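Local coordinates for leucine-rich repeat protein (PDB 4ECN) that is of unknown function but, as an extracellular leucine-rich repeat protein, probably binds other proteins through its curved repeat region, at residues 530-533 with 534-537; 505-509 with 510-514; 459-462 with 463-466. All coordinates share one frame; numbering follows the deposited sequence.

Contact 1 (530-533 with 534-537); sequences AAQL and KADW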
loop_
_atom_site.group_PDB
_atom_site.type_symbol
_atom_site.label_atom_id
_atom_site.label_comp_id
_atom_site.label_asym_id
_atom_site.label_seq_id
_atom_site.Cartn_x
_atom_site.Cartn_y
_atom_site.Cartn_z
ATOM N N ALA A 530 -14.840 2.078 21.380
ATOM C CA ALA A 530 -13.860 1.875 22.448
ATOM C C ALA A 530 -14.198 0.613 23.257
ATOM O O ALA A 530 -13.317 -0.189 23.590
ATOM C CB ALA A 530 -13.829 3.087 23.353
ATOM N N ALA A 531 -15.490 0.416 23.531
ATOM C CA ALA A 531 -15.947 -0.750 24.268
ATOM C C ALA A 531 -15.718 -2.014 23.448
ATOM O O ALA A 531 -15.197 -3.005 23.980
ATOM C CB ALA A 531 -17.424 -0.599 24.626
ATOM N N GLN A 532 -16.057 -1.958 22.142
ATOM C CA GLN A 532 -15.949 -3.104 21.257
ATOM C C GLN A 532 -14.496 -3.502 21.024
ATOM O O GLN A 532 -14.194 -4.687 21.050
ATOM C CB GLN A 532 -16.647 -2.817 19.923
ATOM C CG GLN A 532 -16.820 -4.030 19.005
ATOM C CD GLN A 532 -17.470 -5.216 19.659
ATOM O OE1 GLN A 532 -18.552 -5.126 20.251
ATOM N NE2 GLN A 532 -16.818 -6.364 19.551
ATOM N N LEU A 533 -13.606 -2.539 20.838
ATOM C CA LEU A 533 -12.204 -2.833 20.609
ATOM C C LEU A 533 -11.581 -3.497 21.830
ATOM O O LEU A 533 -10.836 -4.461 21.656
ATOM C CB LEU A 533 -11.436 -1.568 20.237
ATOM C CG LEU A 533 -10.033 -1.783 19.649
ATOM C CD1 LEU A 533 -10.048 -2.736 18.445
ATOM C CD2 LEU A 533 -9.382 -0.462 19.265
ATOM N N LYS A 534 -11.919 -3.028 23.058
ATOM C CA LYS A 534 -11.394 -3.582 24.318
ATOM C C LYS A 534 -11.830 -5.053 24.426
ATOM O O LYS A 534 -11.010 -5.909 24.729
ATOM C CB LYS A 534 -11.851 -2.738 25.537
ATOM C CG LYS A 534 -11.191 -3.128 26.866
ATOM C CD LYS A 534 -11.745 -2.353 28.044
ATOM C CE LYS A 534 -11.088 -2.765 29.342
ATOM N NZ LYS A 534 -11.688 -2.094 30.531
ATOM N N ALA A 535 -13.084 -5.337 24.093
ATOM C CA ALA A 535 -13.620 -6.692 24.056
ATOM C C ALA A 535 -12.859 -7.576 23.057
ATOM O O ALA A 535 -12.423 -8.673 23.404
ATOM C CB ALA A 535 -15.087 -6.644 23.673
ATOM N N ASP A 536 -12.686 -7.079 21.819
ATOM C CA ASP A 536 -12.027 -7.798 20.740
ATOM C C ASP A 536 -10.573 -8.117 21.099
ATOM O O ASP A 536 -10.153 -9.264 20.906
ATOM C CB ASP A 536 -12.104 -6.997 19.436
ATOM C CG ASP A 536 -13.435 -7.088 18.690
ATOM O OD1 ASP A 536 -14.207 -8.068 18.938
ATOM O OD2 ASP A 536 -13.664 -6.247 17.784
ATOM N N TRP A 537 -9.831 -7.145 21.670
ATOM C CA TRP A 537 -8.446 -7.373 22.067
ATOM C C TRP A 537 -8.419 -8.378 23.225
ATOM O O TRP A 537 -7.625 -9.318 23.168
ATOM C CB TRP A 537 -7.728 -6.059 22.419
ATOM C CG TRP A 537 -6.233 -6.171 22.663
ATOM C CD1 TRP A 537 -5.449 -7.285 22.529
ATOM C CD2 TRP A 537 -5.357 -5.117 23.099
ATOM N NE1 TRP A 537 -4.152 -6.997 22.875
ATOM C CE2 TRP A 537 -4.063 -5.671 23.217
ATOM C CE3 TRP A 537 -5.541 -3.751 23.401
ATOM C CZ2 TRP A 537 -2.963 -4.913 23.641
ATOM C CZ3 TRP A 537 -4.445 -3.004 23.815
ATOM C CH2 TRP A 537 -3.178 -3.582 23.928
#
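Q532 and D536 meet at their polar ends, one turn apart on helix 530-542. The glutamine chain leaves the helix with CG opposite the backbone N (chi1 -170°) and then bends at chi2. This carries its amide up the helix toward the carboxylate. The two side chains cross obliquely, and the planes of amide and carboxylate are well turned from each other, 61° apart. Q532 NE2 reaches D536 OD1 at 3.2 Å, but the N-H points poorly and the bond is weak. Q532 CG lies 4.0 Å from D536 OD2. OD2 is itself hydrogen-bonded to the backbone N of L507, in the preceding loop. D536 CG also lies 3.5 Å from Q532 O, the oxygen that its own backbone N bonds.

Four regular backbone bonds run from residue i+4 to i. D536 N meets Q532 O at 2.9 Å, and W537 N meets L533 O at the same length. K534 and W537 both lead away from the earlier turn. K534 CB lies 3.5 Å from A530 O, and its extended chain ends in a salt bridge with E562. W537 CB lies 3.6 Å from L533 O, and its indole packs against F553 and F563. The helix is the middle element of a beta-alpha-beta unit between strands 519-521 and 552-554 of the leucine-rich repeat fold. The backbone bonds hold the turns; the buried D536 carboxylate is satisfied mainly by L507 N, with the weak Q532 bond as a secondary tie.

Contact 2 (505-509 with 510-514); sequences TQLPD and FLYDL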
loop_
_atom_site.group_PDB
_atom_site.type_symbol
_atom_site.label_atom_id
_atom_site.label_comp_id
_atom_site.label_asym_id
_atom_site.label_seq_id
_atom_site.Cartn_x
_atom_site.Cartn_y
_atom_site.Cartn_z
ATOM N N THR A 505 -17.746 -3.075 12.389
ATOM C CA THR A 505 -18.128 -2.686 13.756
ATOM C C THR A 505 -17.442 -3.532 14.829
ATOM O O THR A 505 -17.431 -3.121 15.995
ATOM C CB THR A 505 -19.637 -2.743 13.947
ATOM O OG1 THR A 505 -20.140 -4.048 13.624
ATOM C CG2 THR A 505 -20.349 -1.655 13.153
ATOM N N GLN A 506 -16.851 -4.673 14.440
ATOM C CA GLN A 506 -16.046 -5.550 15.301
ATOM C C GLN A 506 -15.092 -6.377 14.427
ATOM O O GLN A 506 -15.230 -6.387 13.199
ATOM C CB GLN A 506 -16.905 -6.452 16.209
ATOM C CG GLN A 506 -17.742 -7.496 15.519
ATOM C CD GLN A 506 -18.910 -7.838 16.396
ATOM O OE1 GLN A 506 -19.815 -7.016 16.650
ATOM N NE2 GLN A 506 -18.913 -9.059 16.890
ATOM N N LEU A 507 -14.124 -7.057 15.047
ATOM C CA LEU A 507 -13.214 -7.882 14.272
ATOM C C LEU A 507 -13.960 -9.136 13.845
ATOM O O LEU A 507 -14.761 -9.661 14.633
ATOM C CB LEU A 507 -11.925 -8.228 15.046
ATOM C CG LEU A 507 -11.097 -7.089 15.628
ATOM C CD1 LEU A 507 -9.986 -7.642 16.461
ATOM C CD2 LEU A 507 -10.536 -6.179 14.541
ATOM N N PRO A 508 -13.758 -9.587 12.579
ATOM C CA PRO A 508 -14.452 -10.788 12.099
ATOM C C PRO A 508 -13.972 -12.044 12.832
ATOM O O PRO A 508 -12.797 -12.118 13.250
ATOM C CB PRO A 508 -14.094 -10.822 10.611
ATOM C CG PRO A 508 -12.866 -10.123 10.516
ATOM C CD PRO A 508 -12.872 -9.045 11.533
ATOM N N ASP A 509 -14.888 -13.043 12.961
ATOM C CA ASP A 509 -14.677 -14.296 13.690
ATOM C C ASP A 509 -13.537 -15.165 13.155
ATOM O O ASP A 509 -12.955 -15.915 13.947
ATOM C CB ASP A 509 -15.950 -15.150 13.680
ATOM C CG ASP A 509 -16.709 -15.111 14.995
ATOM O OD1 ASP A 509 -17.096 -13.991 15.429
ATOM O OD2 ASP A 509 -16.921 -16.199 15.592
ATOM N N PHE A 510 -13.203 -15.068 11.843
ATOM C CA PHE A 510 -12.197 -15.928 11.225
ATOM C C PHE A 510 -10.815 -15.780 11.927
ATOM O O PHE A 510 -10.090 -16.776 12.015
ATOM C CB PHE A 510 -12.090 -15.668 9.720
ATOM C CG PHE A 510 -11.182 -14.554 9.272
ATOM C CD1 PHE A 510 -9.839 -14.793 9.013
ATOM C CD2 PHE A 510 -11.679 -13.282 9.046
ATOM C CE1 PHE A 510 -8.992 -13.760 8.618
ATOM C CE2 PHE A 510 -10.832 -12.250 8.635
ATOM C CZ PHE A 510 -9.496 -12.495 8.426
ATOM N N LEU A 511 -10.488 -14.579 12.474
ATOM C CA LEU A 511 -9.209 -14.308 13.152
ATOM C C LEU A 511 -8.960 -15.199 14.359
ATOM O O LEU A 511 -7.822 -15.599 14.604
ATOM C CB LEU A 511 -9.144 -12.851 13.634
ATOM C CG LEU A 511 -9.062 -11.791 12.577
ATOM C CD1 LEU A 511 -9.259 -10.416 13.188
ATOM C CD2 LEU A 511 -7.762 -11.904 11.790
ATOM N N TYR A 512 -10.018 -15.479 15.120
ATOM C CA TYR A 512 -9.954 -16.231 16.366
ATOM C C TYR A 512 -9.862 -17.744 16.123
ATOM O O TYR A 512 -9.528 -18.490 17.051
ATOM C CB TYR A 512 -11.190 -15.899 17.214
ATOM C CG TYR A 512 -11.360 -14.409 17.460
ATOM C CD1 TYR A 512 -10.616 -13.752 18.439
ATOM C CD2 TYR A 512 -12.287 -13.661 16.735
ATOM C CE1 TYR A 512 -10.771 -12.386 18.673
ATOM C CE2 TYR A 512 -12.457 -12.293 16.968
ATOM C CZ TYR A 512 -11.698 -11.660 17.939
ATOM O OH TYR A 512 -11.859 -10.315 18.177
ATOM N N ASP A 513 -10.111 -18.182 14.878
ATOM C CA ASP A 513 -10.088 -19.596 14.502
ATOM C C ASP A 513 -8.812 -19.950 13.719
ATOM O O ASP A 513 -8.648 -21.100 13.302
ATOM C CB ASP A 513 -11.341 -19.943 13.679
ATOM C CG ASP A 513 -12.669 -19.669 14.379
ATOM O OD1 ASP A 513 -12.673 -19.535 15.631
ATOM O OD2 ASP A 513 -13.704 -19.602 13.681
ATOM N N LEU A 514 -7.894 -18.981 13.567
ATOM C CA LEU A 514 -6.643 -19.202 12.858
ATOM C C LEU A 514 -5.673 -19.883 13.796
ATOM O O LEU A 514 -5.505 -19.441 14.940
ATOM C CB LEU A 514 -6.061 -17.896 12.275
ATOM C CG LEU A 514 -6.815 -17.320 11.052
ATOM C CD1 LEU A 514 -6.317 -15.951 10.689
ATOM C CD2 LEU A 514 -6.740 -18.246 9.830
#
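Y512 turns back across L507, P508 and D509. These residues belong to the leucine-rich repeat fold, in the loop that leaves strand 495-499 and returns to strand 519-521. Residues 510-512 have helical backbone angles without the regular bonds of a helix. The turn is held by Y512 N, which bonds to D509 O at 3.2 Å from above the carbonyl plane. A weak bond from L511 N to P508 O adds to it.

The tyrosine chain starts with CG opposite its own carbonyl carbon (chi1 -55°), which sends the ring back along the preceding residues. CB lies 3.7 Å from D509 O. CD2 is 3.6 Å from the same oxygen, which sits at the ring edge, near its plane. CE2 comes next and lies 3.7 Å from P508 O, which approaches obliquely. At the tip, OH lies against L507, 3.7 Å from its CD1 and close to its CB. The two side chains cross at about a right angle. The hydroxyl also makes a weak hydrogen bond with the backbone O of D536, and the ring takes R539 in a cation-pi contact. Losing the ring and hydroxyl to an alanine here would probably open a gap beside L507 and leave R539 without its aromatic partner.

P508 and F510 lie side by side and point the same way. F510 continues onto W487 and V496, so this part of the turn packs toward the repeat sheet. P508 CG meets F510 CE2 at 3.5 Å. Beside them, the end of L511 reaches back to L507, ahead of the turn, with its CD1 3.9 Å from L507 CB.

Contact 3 (459-462 with 463-466); sequences PFTY and DNIA
T461 OG1 donates a hydrogen bond to D463 OD1 at 3.1 Å. The hydroxyl meets that oxygen from above the carboxylate plane, 52° out of it. The two side chains meet at a slant. D463 has its CG between its own N and carbonyl carbon (chi1 53°), which brings the carboxylate back toward T461. The same OD1 lies over one face of the Y462 ring, 4.2 Å from Y462 CD1. Ring and carboxylate planes are steeply inclined to each other.

T461 also serves the backbone. Its O accepts a bond from N464 N at 3.2 Å. With the backbone angles of Y462 and D463, this bond defines a type I beta turn over residues 461-464. The turn lies in the loop after strand 452-456 of the leucine-rich repeat sheet. Backbone bonds of N464 and A466 with I440 tie this part of the loop to strand 436-440.

The inner part of the contact is apolar. I465, just after the turn, points back toward residues 459-462 and crosses F460 at about a right angle. I465 CG1 stands over one face of the F460 ring in a CH-pi contact, 4.0 Å from the ring centroid, and lies 3.6 Å from T461 O. F460 also packs on I440 and C501. The branch ends at I465 CD1, which touches F460 CE1 at 3.6 Å.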
loop_
_atom_site.group_PDB
_atom_site.type_symbol
_atom_site.label_atom_id
_atom_site.label_comp_id
_atom_site.label_asym_id
_atom_site.label_seq_id
_atom_site.Cartn_x
_atom_site.Cartn_y
_atom_site.Cartn_z
ATOM N N PRO A 459 -15.327 -1.439 1.981
ATOM C CA PRO A 459 -16.528 -1.026 2.720
ATOM C C PRO A 459 -17.335 -2.190 3.317
ATOM O O PRO A 459 -18.451 -1.945 3.749
ATOM C CB PRO A 459 -17.348 -0.326 1.641
ATOM C CG PRO A 459 -17.028 -1.081 0.385
ATOM C CD PRO A 459 -15.626 -1.632 0.543
ATOM N N PHE A 460 -16.819 -3.432 3.352
ATOM C CA PHE A 460 -17.615 -4.553 3.878
ATOM C C PHE A 460 -17.847 -4.463 5.395
ATOM O O PHE A 460 -17.109 -3.782 6.111
ATOM C CB PHE A 460 -16.990 -5.933 3.551
ATOM C CG PHE A 460 -15.494 -6.100 3.712
ATOM C CD1 PHE A 460 -14.864 -5.793 4.920
ATOM C CD2 PHE A 460 -14.724 -6.642 2.685
ATOM C CE1 PHE A 460 -13.484 -5.949 5.066
ATOM C CE2 PHE A 460 -13.345 -6.812 2.840
ATOM C CZ PHE A 460 -12.735 -6.470 4.033
ATOM N N THR A 461 -18.884 -5.172 5.859
ATOM C CA THR A 461 -19.282 -5.302 7.266
ATOM C C THR A 461 -18.621 -6.603 7.797
ATOM O O THR A 461 -18.241 -7.442 6.987
ATOM C CB THR A 461 -20.818 -5.244 7.406
ATOM O OG1 THR A 461 -21.418 -6.253 6.604
ATOM C CG2 THR A 461 -21.386 -3.893 6.990
ATOM N N TYR A 462 -18.435 -6.761 9.124
ATOM C CA TYR A 462 -17.661 -7.879 9.696
ATOM C C TYR A 462 -18.274 -9.279 9.417
ATOM O O TYR A 462 -17.555 -10.286 9.455
ATOM C CB TYR A 462 -17.489 -7.694 11.217
ATOM C CG TYR A 462 -18.665 -8.124 12.070
ATOM C CD1 TYR A 462 -19.692 -7.234 12.382
ATOM C CD2 TYR A 462 -18.720 -9.401 12.620
ATOM C CE1 TYR A 462 -20.766 -7.621 13.188
ATOM C CE2 TYR A 462 -19.787 -9.800 13.422
ATOM C CZ TYR A 462 -20.811 -8.910 13.702
ATOM O OH TYR A 462 -21.854 -9.342 14.491
ATOM N N ASP A 463 -19.587 -9.334 9.158
ATOM C CA ASP A 463 -20.339 -10.571 8.948
ATOM C C ASP A 463 -20.286 -11.033 7.472
ATOM O O ASP A 463 -20.845 -12.082 7.120
ATOM C CB ASP A 463 -21.802 -10.368 9.408
ATOM C CG ASP A 463 -22.526 -9.161 8.819
ATOM O OD1 ASP A 463 -22.072 -8.016 9.061
ATOM O OD2 ASP A 463 -23.601 -9.356 8.197
ATOM N N ASN A 464 -19.606 -10.258 6.620
ATOM C CA ASN A 464 -19.482 -10.558 5.202
ATOM C C ASN A 464 -18.053 -10.939 4.823
ATOM O O ASN A 464 -17.771 -11.129 3.635
ATOM C CB ASN A 464 -19.947 -9.366 4.395
ATOM C CG ASN A 464 -21.440 -9.298 4.319
ATOM O OD1 ASN A 464 -22.142 -10.240 4.683
ATOM N ND2 ASN A 464 -21.951 -8.202 3.798
ATOM N N ILE A 465 -17.177 -11.109 5.838
ATOM C CA ILE A 465 -15.785 -11.489 5.630
ATOM C C ILE A 465 -15.643 -12.988 5.895
ATOM O O ILE A 465 -15.469 -13.399 7.049
ATOM C CB ILE A 465 -14.766 -10.660 6.485
ATOM C CG1 ILE A 465 -15.081 -9.152 6.503
ATOM C CG2 ILE A 465 -13.324 -10.931 6.028
ATOM C CD1 ILE A 465 -14.353 -8.389 7.573
ATOM N N ALA A 466 -15.705 -13.789 4.808
ATOM C CA ALA A 466 -15.526 -15.248 4.736
ATOM C C ALA A 466 -16.395 -16.002 5.756
ATOM O O ALA A 466 -15.933 -16.950 6.402
ATOM C CB ALA A 466 -14.062 -15.599 4.934
#

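All three contacts lie in the leucine-rich repeat region, in series along the chain. Contact 2 is the most buried and is mostly apolar. Contacts 1 and 3 are partly buried and mix polar groups with buried side chains. Only contact 1 lies on a regular helix; the other two are turns in loops that follow strands of the same sheet. Contact 2 sits between the others. It shares a probable hydrogen bond and packing with contact 1, while its links to contact 3 are packing alone, through Y462 and I465. Contacts 1 and 3 do not touch, their nearest atoms being about 8 Å apart.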